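Local coordinates for protein alpha-amylase (PDB 6M4K) that probably catalyses the hydrolysis of internal alpha-1,4-glucosidic bonds in starch-like polysaccharides, as a family 13 glycoside hydrolase with calcium and chloride as cofactors, at residues A[381-385]-A[386-390]; A[374-377]-A[378-381]; A[34-37]-A[38-42]; A[449-452]-A[453-456]; A[298-302]-A[303-307]. One frame throughout, in Å; residues are numbered along the deposited sequence. Where two conformers were deposited one is given.

Contact 1: residues A[381-385]-A[386-390]; sequences EWICE and HRWRE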
# COMPACT_ATOMS: atom_id res chain seq x y z
N GLU A 381 -6.78 -0.14 -19.27
CA GLU A 381 -6.53 1.12 -18.59
C GLU A 381 -6.50 0.98 -17.08
O GLU A 381 -5.63 1.56 -16.43
CB GLU A 381 -7.58 2.16 -18.99
CG GLU A 381 -7.66 2.36 -20.50
CD GLU A 381 -8.79 3.27 -20.91
OE1 GLU A 381 -8.81 4.44 -20.48
OE2 GLU A 381 -9.67 2.82 -21.68
N TRP A 382 -7.45 0.24 -16.50
CA TRP A 382 -7.45 -0.05 -15.07
C TRP A 382 -6.95 -1.48 -14.87
O TRP A 382 -7.51 -2.43 -15.42
CB TRP A 382 -8.85 0.12 -14.51
CG TRP A 382 -9.37 1.52 -14.68
CD1 TRP A 382 -10.18 1.99 -15.70
CD2 TRP A 382 -9.11 2.65 -13.82
NE1 TRP A 382 -10.44 3.32 -15.51
CE2 TRP A 382 -9.80 3.75 -14.36
CE3 TRP A 382 -8.38 2.83 -12.64
CZ2 TRP A 382 -9.78 5.01 -13.77
CZ3 TRP A 382 -8.36 4.09 -12.05
CH2 TRP A 382 -9.05 5.16 -12.61
N ILE A 383 -5.89 -1.62 -14.07
CA ILE A 383 -5.25 -2.93 -13.90
C ILE A 383 -6.03 -3.81 -12.93
O ILE A 383 -6.18 -5.02 -13.14
CB ILE A 383 -3.79 -2.74 -13.45
CG1 ILE A 383 -3.04 -1.82 -14.43
CG2 ILE A 383 -3.09 -4.10 -13.30
CD1 ILE A 383 -3.04 -2.30 -15.90
N CYS A 384 -6.50 -3.22 -11.82
CA CYS A 384 -7.33 -3.92 -10.82
C CYS A 384 -6.67 -5.19 -10.28
O CYS A 384 -7.29 -6.25 -10.24
CB CYS A 384 -8.72 -4.22 -11.36
SG CYS A 384 -9.68 -2.76 -11.77
N GLU A 385 -5.41 -5.07 -9.85
CA GLU A 385 -4.69 -6.22 -9.29
C GLU A 385 -5.49 -6.92 -8.19
O GLU A 385 -5.41 -8.14 -8.04
CB GLU A 385 -3.35 -5.77 -8.70
CG GLU A 385 -2.31 -5.29 -9.71
CD GLU A 385 -2.32 -3.79 -9.91
OE1 GLU A 385 -3.41 -3.20 -10.07
OE2 GLU A 385 -1.22 -3.20 -9.91
N HIS A 386 -6.22 -6.15 -7.38
CA HIS A 386 -6.95 -6.75 -6.27
C HIS A 386 -8.07 -7.66 -6.74
O HIS A 386 -8.54 -8.51 -5.97
CB HIS A 386 -7.51 -5.65 -5.36
CG HIS A 386 -8.57 -4.83 -6.01
ND1 HIS A 386 -8.30 -3.90 -6.99
CD2 HIS A 386 -9.91 -4.83 -5.84
CE1 HIS A 386 -9.43 -3.35 -7.39
NE2 HIS A 386 -10.42 -3.89 -6.71
N ARG A 387 -8.50 -7.51 -8.00
CA ARG A 387 -9.48 -8.39 -8.63
C ARG A 387 -8.87 -9.53 -9.42
O ARG A 387 -9.62 -10.32 -10.01
CB ARG A 387 -10.42 -7.59 -9.54
CG ARG A 387 -11.40 -6.66 -8.84
CD ARG A 387 -12.66 -6.54 -9.69
NE ARG A 387 -13.64 -5.59 -9.18
CZ ARG A 387 -14.91 -5.60 -9.56
NH1 ARG A 387 -15.33 -6.50 -10.43
NH2 ARG A 387 -15.77 -4.72 -9.06
N TRP A 388 -7.55 -9.66 -9.48
CA TRP A 388 -6.95 -10.83 -10.11
C TRP A 388 -7.21 -12.05 -9.25
O TRP A 388 -7.04 -12.00 -8.03
CB TRP A 388 -5.44 -10.65 -10.26
CG TRP A 388 -4.98 -9.54 -11.17
CD1 TRP A 388 -5.74 -8.61 -11.81
CD2 TRP A 388 -3.62 -9.26 -11.53
NE1 TRP A 388 -4.94 -7.77 -12.56
CE2 TRP A 388 -3.63 -8.15 -12.40
CE3 TRP A 388 -2.40 -9.86 -11.20
CZ2 TRP A 388 -2.47 -7.63 -12.95
CZ3 TRP A 388 -1.24 -9.33 -11.74
CH2 TRP A 388 -1.28 -8.23 -12.61
N ARG A 389 -7.59 -13.16 -9.88
CA ARG A 389 -7.90 -14.37 -9.12
C ARG A 389 -6.71 -14.80 -8.26
O ARG A 389 -6.89 -15.24 -7.12
CB ARG A 389 -8.32 -15.51 -10.05
CG ARG A 389 -8.70 -16.81 -9.32
CD ARG A 389 -8.88 -17.97 -10.31
NE ARG A 389 -7.59 -18.28 -10.90
CZ ARG A 389 -7.20 -17.91 -12.12
NH1 ARG A 389 -8.03 -17.26 -12.93
NH2 ARG A 389 -5.97 -18.20 -12.51
N GLU A 390 -5.49 -14.70 -8.80
CA GLU A 390 -4.32 -15.11 -8.03
C GLU A 390 -4.18 -14.28 -6.76
O GLU A 390 -3.73 -14.79 -5.73
CB GLU A 390 -3.07 -15.01 -8.90
CG GLU A 390 -3.10 -15.88 -10.17
CD GLU A 390 -3.67 -15.18 -11.40
OE1 GLU A 390 -4.42 -14.19 -11.28
OE2 GLU A 390 -3.34 -15.62 -12.53
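Trp-388 swings its indole back over Glu-385, closing the 3-10 turn that leads into helix 389-401 of the (beta/alpha)8 barrel domain; Trp-388 itself takes the N-cap position. Two backbone bonds set the turn: Arg-387 N to Cys-384 O at 2.8 Å and Trp-388 N to Glu-385 O at 3.0 Å. Because CG of Trp-388 stands anti to its own carbonyl carbon (chi1 -65°), the ring doubles back over the chain, and CA of Glu-385 lies 3.6 Å from the centroid of its five-membered ring, almost straight above the face, as a CH-pi contact. At the ring edge NE1 donates to Ile-383 O at 3.1 Å, reaching that oxygen from above its carbonyl plane. Ile-383 runs alongside, its CG2 branch 3.6 Å from CZ2 of Trp-388. With an alanine in place of the indole of Trp-388, the Ile-383 carbonyl would probably lose this donor and a gap would open toward Tyr-325 of helix 322-334. Glu-385 travels beside the indole, then bends at chi2 (94°) to send its carboxylate to Ser-345. The next two residues share a partner, Glu-33, which takes a hydrogen bond from His-386 NE2 and a salt bridge from Arg-387 NE. CG of Arg-387 lies 3.5 Å above the plane of the His-386 imidazole, toward its rim, and CE1 of His-386 comes to 4.1 Å from CB of Cys-384.

Contact 2: residues A[374-377]-A[378-381]; sequences DVEC and FNGE. With SO4 (sulfate ion), chain E.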
# COMPACT_ATOMS: atom_id res chain seq x y z
N ASP A 374 -14.70 6.57 -15.18
CA ASP A 374 -15.22 5.45 -14.42
C ASP A 374 -14.33 4.24 -14.60
O ASP A 374 -13.83 3.97 -15.71
CB ASP A 374 -16.63 5.08 -14.91
CG ASP A 374 -17.69 6.08 -14.49
OD1 ASP A 374 -17.41 7.00 -13.69
OD2 ASP A 374 -18.84 5.94 -14.97
N VAL A 375 -14.12 3.49 -13.52
CA VAL A 375 -13.30 2.29 -13.61
C VAL A 375 -14.03 1.20 -14.38
O VAL A 375 -15.22 0.94 -14.16
CB VAL A 375 -12.96 1.78 -12.20
CG1 VAL A 375 -12.27 0.43 -12.27
CG2 VAL A 375 -12.08 2.78 -11.47
N GLU A 376 -13.30 0.55 -15.28
CA GLU A 376 -13.72 -0.72 -15.87
C GLU A 376 -12.52 -1.65 -15.80
O GLU A 376 -11.54 -1.47 -16.53
CB GLU A 376 -14.19 -0.55 -17.32
CG GLU A 376 -14.69 -1.86 -17.91
CD GLU A 376 -15.08 -1.74 -19.37
OE1 GLU A 376 -15.39 -0.62 -19.82
OE2 GLU A 376 -15.07 -2.78 -20.07
N CYS A 377 -12.58 -2.63 -14.91
CA CYS A 377 -11.41 -3.45 -14.68
C CYS A 377 -11.03 -4.26 -15.91
O CYS A 377 -11.90 -4.75 -16.64
CB CYS A 377 -11.64 -4.38 -13.49
SG CYS A 377 -11.59 -3.51 -11.90
N PHE A 378 -9.73 -4.37 -16.15
CA PHE A 378 -9.15 -5.24 -17.17
C PHE A 378 -9.34 -4.71 -18.58
O PHE A 378 -9.21 -5.48 -19.54
CB PHE A 378 -9.64 -6.69 -17.07
CG PHE A 378 -9.73 -7.22 -15.66
CD1 PHE A 378 -8.75 -6.94 -14.72
CD2 PHE A 378 -10.80 -8.01 -15.28
CE1 PHE A 378 -8.83 -7.44 -13.43
CE2 PHE A 378 -10.89 -8.51 -13.99
CZ PHE A 378 -9.90 -8.22 -13.07
N ASN A 379 -9.65 -3.43 -18.75
CA ASN A 379 -9.89 -2.85 -20.07
C ASN A 379 -8.62 -2.29 -20.70
O ASN A 379 -8.71 -1.54 -21.69
CB ASN A 379 -10.97 -1.78 -19.98
CG ASN A 379 -10.50 -0.53 -19.28
OD1 ASN A 379 -9.48 -0.54 -18.59
ND2 ASN A 379 -11.25 0.56 -19.43
N GLY A 380 -7.45 -2.64 -20.18
CA GLY A 380 -6.20 -2.07 -20.64
C GLY A 380 -5.85 -0.74 -20.01
O GLY A 380 -4.75 -0.24 -20.24
N GLU A 381 -6.78 -0.14 -19.27
CA GLU A 381 -6.53 1.12 -18.59
C GLU A 381 -6.50 0.98 -17.08
O GLU A 381 -5.63 1.56 -16.43
CB GLU A 381 -7.58 2.16 -18.99
CG GLU A 381 -7.66 2.36 -20.50
CD GLU A 381 -8.79 3.27 -20.91
OE1 GLU A 381 -8.81 4.44 -20.48
OE2 GLU A 381 -9.67 2.82 -21.68
S SO4 E . -16.25 7.31 -18.82
O1 SO4 E . -15.23 6.38 -19.28
O2 SO4 E . -16.17 7.52 -17.37
O3 SO4 E . -17.56 6.77 -19.15
O4 SO4 E . -16.06 8.60 -19.48
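Phe-378 sits with a positive phi (74°), uncommon for a residue other than glycine, asparagine or aspartate, and lays one face of its ring over the side chain of the residue just before it. CB of Cys-377 is 3.9 Å from the ring centroid, practically on the normal, which makes a CH-pi contact; SG, farther off at 5.2 Å from the same centroid, also stays above the face. CG of Phe-378 is anti to its carbonyl carbon (chi1 -42°), which turns the ring back toward the cysteine. That sulfur is tied to Cys-384, and Arg-387 also touches the phenyl ring. Across the bend, ND2 of Asn-379 lies 3.8 Å from CB of Glu-376. The amide is held at its other end: OD1 accepts from Glu-381 N at 2.8 Å, with the donor above the carbonyl plane, and from Trp-382 N as well. At the start of the stretch, Asp-374 N points almost straight at O2 of a sulfate, 2.8 Å away, an ion probably left from crystallisation; the carboxylate pairs with Lys-26. Altogether this is a type II beta turn from Glu-376 to Asn-379 whose last residue, Asn-379, opens an Asx turn, in a surface loop pinned by a disulfide.

Contact 3: residues A[34-37]-A[38-42]; sequences CQWL and ADHNY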
# COMPACT_ATOMS: atom_id res chain seq x y z
N CYS A 34 -16.71 -1.24 -2.79
CA CYS A 34 -16.76 -1.77 -1.43
C CYS A 34 -17.61 -3.04 -1.34
O CYS A 34 -17.30 -3.91 -0.53
CB CYS A 34 -17.19 -0.69 -0.43
SG CYS A 34 -15.80 0.39 -0.04
N GLN A 35 -18.63 -3.18 -2.18
CA GLN A 35 -19.41 -4.42 -2.18
C GLN A 35 -18.55 -5.59 -2.63
O GLN A 35 -18.55 -6.66 -2.00
CB GLN A 35 -20.64 -4.29 -3.08
CG GLN A 35 -21.54 -5.52 -3.03
CD GLN A 35 -22.12 -5.75 -1.64
OE1 GLN A 35 -23.04 -5.04 -1.23
NE2 GLN A 35 -21.59 -6.73 -0.93
N TRP A 36 -17.82 -5.42 -3.74
CA TRP A 36 -16.92 -6.46 -4.22
C TRP A 36 -15.85 -6.78 -3.18
O TRP A 36 -15.56 -7.95 -2.91
CB TRP A 36 -16.28 -6.01 -5.55
CG TRP A 36 -15.55 -7.13 -6.24
CD1 TRP A 36 -16.02 -7.94 -7.25
CD2 TRP A 36 -14.22 -7.60 -5.95
NE1 TRP A 36 -15.07 -8.86 -7.60
CE2 TRP A 36 -13.96 -8.69 -6.82
CE3 TRP A 36 -13.23 -7.21 -5.05
CZ2 TRP A 36 -12.75 -9.39 -6.81
CZ3 TRP A 36 -12.02 -7.90 -5.03
CH2 TRP A 36 -11.80 -8.99 -5.90
N LEU A 37 -15.27 -5.74 -2.59
CA LEU A 37 -14.24 -5.94 -1.57
C LEU A 37 -14.78 -6.69 -0.36
O LEU A 37 -14.11 -7.59 0.15
CB LEU A 37 -13.67 -4.59 -1.15
CG LEU A 37 -12.84 -3.91 -2.23
CD1 LEU A 37 -12.67 -2.43 -1.91
CD2 LEU A 37 -11.48 -4.58 -2.38
N ALA A 38 -15.98 -6.33 0.10
CA ALA A 38 -16.58 -7.06 1.22
C ALA A 38 -16.81 -8.52 0.86
O ALA A 38 -16.51 -9.42 1.66
CB ALA A 38 -17.89 -6.38 1.64
N ASP A 39 -17.34 -8.78 -0.34
CA ASP A 39 -17.61 -10.15 -0.76
C ASP A 39 -16.34 -10.99 -0.82
O ASP A 39 -16.39 -12.22 -0.69
CB ASP A 39 -18.29 -10.17 -2.13
CG ASP A 39 -19.71 -9.62 -2.10
OD1 ASP A 39 -20.28 -9.47 -1.00
OD2 ASP A 39 -20.25 -9.35 -3.19
N HIS A 40 -15.19 -10.35 -1.04
CA HIS A 40 -13.90 -11.03 -1.11
C HIS A 40 -13.09 -10.85 0.16
O HIS A 40 -11.91 -11.24 0.20
CB HIS A 40 -13.14 -10.58 -2.36
CG HIS A 40 -13.79 -11.04 -3.62
ND1 HIS A 40 -14.89 -10.41 -4.16
CD2 HIS A 40 -13.56 -12.12 -4.40
CE1 HIS A 40 -15.28 -11.06 -5.24
NE2 HIS A 40 -14.49 -12.10 -5.41
N ASN A 41 -13.71 -10.31 1.20
CA ASN A 41 -13.12 -10.28 2.53
C ASN A 41 -11.79 -9.53 2.59
O ASN A 41 -10.85 -9.93 3.28
CB ASN A 41 -13.08 -11.67 3.16
CG ASN A 41 -14.46 -12.12 3.54
OD1 ASN A 41 -15.14 -11.46 4.32
ND2 ASN A 41 -14.93 -13.20 2.93
N TYR A 42 -11.74 -8.41 1.88
CA TYR A 42 -10.74 -7.39 2.13
C TYR A 42 -11.24 -6.48 3.26
O TYR A 42 -12.44 -6.29 3.43
CB TYR A 42 -10.54 -6.54 0.88
CG TYR A 42 -9.77 -7.19 -0.24
CD1 TYR A 42 -8.39 -7.07 -0.31
CD2 TYR A 42 -10.41 -7.90 -1.25
CE1 TYR A 42 -7.66 -7.61 -1.36
CE2 TYR A 42 -9.68 -8.46 -2.32
CZ TYR A 42 -8.31 -8.31 -2.35
OH TYR A 42 -7.55 -8.84 -3.38
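Trp-36 and His-40 lie face on face, an offset stack between residues one helical turn apart: the six-membered ring of the indole and the imidazole have centroids 3.6 Å apart and planes only 16° from parallel. The fit is tight, with CE1 of His-40 3.1 Å from CE2 of Trp-36. What fixes the imidazole's rotation is its ND1, which donates within its ring plane to Trp-36 O at 2.8 Å. The same oxygen takes His-40 N from the opposite face of its carbonyl plane, and the carbonyl is thus gripped twice by one residue. This is the C-terminal end of helix 27-39, in the first beta-alpha-beta unit of the barrel, and it finishes in a Schellman motif: Tyr-42 N returns to Leu-37 O at 3.0 Å, Asn-41 N to Ala-38 O, and Asn-41 has the positive phi of the C-prime residue. Tyr-42 then comes in at the edge of the indole, CE2 to CZ3 of Trp-36 at 3.6 Å, while CD2 of Leu-37 approaches CD2 of Tyr-42 to 3.7 Å. On the exposed flank, Gln-35 bends at chi2 (63°), which lets NE2 make a weak hydrogen bond to OD1 of Asp-39. Arg-387 adds a cation-pi contact to Trp-36, and Tyr-392 of helix 389-401 meets His-40 edge-to-face.

Contact 4: residues A[449-452]-A[453-456]; sequences YCDV and ISCD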
# COMPACT_ATOMS: atom_id res chain seq x y z
N TYR A 449 -8.37 -31.43 -2.68
CA TYR A 449 -8.21 -29.99 -2.69
C TYR A 449 -7.99 -29.49 -4.11
O TYR A 449 -7.47 -30.21 -4.96
CB TYR A 449 -6.98 -29.58 -1.86
CG TYR A 449 -7.07 -29.87 -0.38
CD1 TYR A 449 -6.90 -31.16 0.12
CD2 TYR A 449 -7.30 -28.84 0.53
CE1 TYR A 449 -6.97 -31.41 1.47
CE2 TYR A 449 -7.37 -29.09 1.88
CZ TYR A 449 -7.20 -30.37 2.35
OH TYR A 449 -7.27 -30.60 3.70
N CYS A 450 -8.38 -28.24 -4.36
CA CYS A 450 -8.11 -27.58 -5.63
C CYS A 450 -7.04 -26.51 -5.45
O CYS A 450 -6.97 -25.85 -4.40
CB CYS A 450 -9.36 -26.91 -6.18
SG CYS A 450 -10.80 -27.98 -6.30
N ASP A 451 -6.23 -26.34 -6.48
CA ASP A 451 -5.25 -25.26 -6.51
C ASP A 451 -5.98 -23.93 -6.69
O ASP A 451 -6.52 -23.64 -7.77
CB ASP A 451 -4.28 -25.49 -7.66
CG ASP A 451 -3.45 -24.27 -7.96
OD1 ASP A 451 -3.07 -23.57 -6.99
OD2 ASP A 451 -3.20 -23.97 -9.14
N VAL A 452 -5.97 -23.10 -5.65
CA VAL A 452 -6.71 -21.84 -5.71
C VAL A 452 -6.00 -20.78 -6.53
O VAL A 452 -6.59 -19.73 -6.81
CB VAL A 452 -7.12 -21.31 -4.32
CG1 VAL A 452 -7.98 -22.33 -3.61
CG2 VAL A 452 -5.89 -20.95 -3.49
N ILE A 453 -4.76 -21.04 -6.95
CA ILE A 453 -4.12 -20.13 -7.89
C ILE A 453 -4.79 -20.22 -9.26
O ILE A 453 -5.03 -19.20 -9.91
CB ILE A 453 -2.61 -20.41 -7.98
CG1 ILE A 453 -1.94 -20.25 -6.61
CG2 ILE A 453 -1.94 -19.51 -9.02
CD1 ILE A 453 -2.03 -18.85 -6.05
N SER A 454 -5.09 -21.44 -9.71
CA SER A 454 -5.65 -21.67 -11.04
C SER A 454 -7.15 -21.93 -11.04
O SER A 454 -7.79 -21.75 -12.09
CB SER A 454 -4.94 -22.85 -11.72
OG SER A 454 -5.13 -24.06 -11.03
N CYS A 455 -7.73 -22.34 -9.92
CA CYS A 455 -9.13 -22.72 -9.83
C CYS A 455 -9.91 -21.70 -9.00
O CYS A 455 -9.33 -20.91 -8.25
CB CYS A 455 -9.28 -24.11 -9.22
SG CYS A 455 -8.24 -25.37 -10.01
N ASP A 456 -11.23 -21.75 -9.13
CA ASP A 456 -12.08 -20.78 -8.44
C ASP A 456 -12.32 -21.18 -6.99
O ASP A 456 -12.41 -20.31 -6.12
CB ASP A 456 -13.42 -20.66 -9.17
CG ASP A 456 -13.27 -20.17 -10.58
OD1 ASP A 456 -12.47 -19.23 -10.81
OD2 ASP A 456 -13.95 -20.72 -11.47
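Asp-451 turns its carboxylate onto Ile-453 and Ser-454 and uses both oxygens. Among the side-chain hydrogen bonds, OD1 accepts Ile-453 N at 3.0 Å, the donor standing well above the carboxylate plane, an Asx turn; Ser-454 OG donates to OD2 at 2.7 Å, and Ser-454 N adds a weak bond to the same OD2. The carboxylate gets there with CG anti to the backbone N (chi1 166°). Ala-494 N also bonds to OD1, Arg-470 NE is a long, weak ion partner of OD2, and Ser-454 OG is held in turn by Arg-470 N. A leucine in place of Asp-451 would probably leave the Ile-453 amide and the Ser-454 hydroxyl without their acceptors in this buried loop. Through the backbone, Asp-451 O receives Cys-455 N at 2.8 Å, nearly end-on to the carbonyl, with a weak second bond from Ser-454 N. The apolar part is small: CB of Cys-450 meets CB of Cys-455 at 4.1 Å. Their sulfurs diverge into separate disulfides, to Cys-462 and Cys-469. The loop follows strand 447-449 of the C-terminal all-beta domain; Val-452 packs on strand 492-496, and Ile-453 rests against Met-394 of helix 389-401 in the catalytic domain.

Contact 5: residues A[298-302]-A[303-307]; sequences FIDNH and DNQRG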
# COMPACT_ATOMS: atom_id res chain seq x y z
N PHE A 298 4.05 -4.40 1.49
CA PHE A 298 3.50 -4.27 0.14
C PHE A 298 4.61 -4.59 -0.85
O PHE A 298 5.79 -4.34 -0.58
CB PHE A 298 2.95 -2.85 -0.12
CG PHE A 298 3.92 -1.76 0.24
CD1 PHE A 298 4.04 -1.34 1.56
CD2 PHE A 298 4.75 -1.19 -0.71
CE1 PHE A 298 4.97 -0.37 1.92
CE2 PHE A 298 5.67 -0.19 -0.35
CZ PHE A 298 5.78 0.21 0.97
N ILE A 299 4.22 -5.13 -2.01
CA ILE A 299 5.19 -5.41 -3.06
C ILE A 299 5.63 -4.14 -3.77
O ILE A 299 6.83 -3.93 -4.01
CB ILE A 299 4.65 -6.48 -4.03
CG1 ILE A 299 4.34 -7.77 -3.26
CG2 ILE A 299 5.63 -6.72 -5.19
CD1 ILE A 299 5.51 -8.33 -2.44
N ASP A 300 4.66 -3.28 -4.12
CA ASP A 300 4.95 -2.01 -4.77
C ASP A 300 3.96 -0.97 -4.28
O ASP A 300 2.92 -1.31 -3.70
CB ASP A 300 4.98 -2.10 -6.32
CG ASP A 300 3.62 -2.39 -6.94
OD1 ASP A 300 2.76 -3.04 -6.31
OD2 ASP A 300 3.41 -1.99 -8.12
N ASN A 301 4.29 0.30 -4.49
CA ASN A 301 3.37 1.41 -4.25
C ASN A 301 3.36 2.32 -5.48
O ASN A 301 4.02 2.05 -6.50
CB ASN A 301 3.68 2.15 -2.93
CG ASN A 301 4.87 3.08 -3.03
OD1 ASN A 301 5.62 3.06 -4.01
ND2 ASN A 301 5.05 3.92 -2.00
N HIS A 302 2.62 3.42 -5.38
CA HIS A 302 2.42 4.28 -6.54
C HIS A 302 3.71 4.97 -6.96
O HIS A 302 3.90 5.27 -8.15
CB HIS A 302 1.30 5.28 -6.26
CG HIS A 302 1.62 6.26 -5.17
ND1 HIS A 302 1.45 5.98 -3.83
CD2 HIS A 302 2.11 7.52 -5.24
CE1 HIS A 302 1.82 7.03 -3.12
NE2 HIS A 302 2.23 7.97 -3.95
N ASP A 303 4.61 5.22 -6.01
CA ASP A 303 5.88 5.89 -6.30
C ASP A 303 6.88 4.93 -6.92
O ASP A 303 7.47 5.24 -7.97
CB ASP A 303 6.53 6.40 -5.02
CG ASP A 303 5.89 7.64 -4.48
OD1 ASP A 303 5.49 8.52 -5.28
OD2 ASP A 303 5.82 7.75 -3.23
N ASN A 304 7.11 3.79 -6.28
CA ASN A 304 8.17 2.93 -6.76
C ASN A 304 7.78 2.08 -7.95
O ASN A 304 8.67 1.59 -8.65
CB ASN A 304 8.86 2.16 -5.61
CG ASN A 304 7.97 1.11 -4.96
OD1 ASN A 304 6.97 0.66 -5.54
ND2 ASN A 304 8.37 0.65 -3.77
N GLN A 305 6.49 1.94 -8.26
CA GLN A 305 6.15 1.34 -9.55
C GLN A 305 6.49 2.26 -10.72
O GLN A 305 6.46 1.81 -11.88
CB GLN A 305 4.68 0.86 -9.62
CG GLN A 305 3.65 1.98 -9.70
CD GLN A 305 2.20 1.53 -9.89
OE1 GLN A 305 1.35 2.35 -10.24
NE2 GLN A 305 1.91 0.24 -9.67
N ARG A 306 6.79 3.52 -10.45
CA ARG A 306 7.25 4.50 -11.43
C ARG A 306 8.76 4.68 -11.39
O ARG A 306 9.27 5.64 -11.97
CB ARG A 306 6.55 5.84 -11.23
CG ARG A 306 5.10 5.78 -11.67
CD ARG A 306 4.18 6.90 -11.15
NE ARG A 306 2.92 6.72 -11.84
CZ ARG A 306 2.03 5.78 -11.54
NH1 ARG A 306 2.18 5.04 -10.45
NH2 ARG A 306 0.96 5.62 -12.30
N GLY A 307 9.48 3.78 -10.72
CA GLY A 307 10.93 3.79 -10.74
C GLY A 307 11.58 4.72 -9.75
O GLY A 307 12.80 4.94 -9.83
O HOH W 1 7.85 -1.94 -2.31
O HOH W 2 7.31 5.83 -1.85
O HOH W 3 3.94 10.45 -3.94
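Asn-301 and Asn-304 trade hydrogen bonds, each side-chain amide oxygen accepting from the other's backbone N-H. Asn-304 N reaches OD1 of Asn-301 at 2.8 Å in an almost perfectly straight bond (178°), and Asn-301 N reaches OD1 of Asn-304 at 2.9 Å (173°). In Asn-301, CG lies between the backbone N and the carbonyl carbon (chi1 77°), which curls OD1 forward over the turn; Asp-303 N adds a weak bond to it. A backbone bond, Gln-305 N to Asn-301 O at 3.0 Å, completes the turn. A second set of bonds is made by the polar ends of longer side chains. NE2 of Gln-305 donates in its amide plane to OD2 of Asp-300 at 3.1 Å, though Asp-300 has its stronger partner in Tyr-325. NH1 of Arg-306 serves two oxygens, His-302 O at 2.9 Å, on a lone pair, and OE1 of Gln-305 at 2.8 Å. Of the contacts without a hydrogen bond, Asp-303 N sits over a face of the His-302 ring. Water joins Ile-299 O to ND2 of Asn-304. The sequence is that of the fourth conserved region of family GH13, which in relatives lines the substrate cleft. It follows barrel strand 295-297: Ile-299 packs on helix 322-334, Asn-301 and Asn-304 on Phe-259 of helix 259-270, and His-302 on Met-343 of strand 339-344.

How the contacts relate
Contacts 4 and 5 are buried and rest on hydrogen bonds made by short acid and amide side chains to backbone N-H groups; contact 2 is a surface turn, and contacts 1 and 3 are partly buried and dominated by aromatic rings. Contact 1 joins the most. Its disulfide ties it to contact 2, with which it shares Glu-381; His-386 and Arg-387 lie against Trp-36 of contact 3; and Arg-389 crosses from the catalytic domain to Ile-453 O in contact 4. Contacts 1 and 3 thus bring a helix start and a helix end together. Contact 5 stands apart at the C-terminal ends of the barrel strands, about 16 Å from contact 1 between centres and touching none of the others.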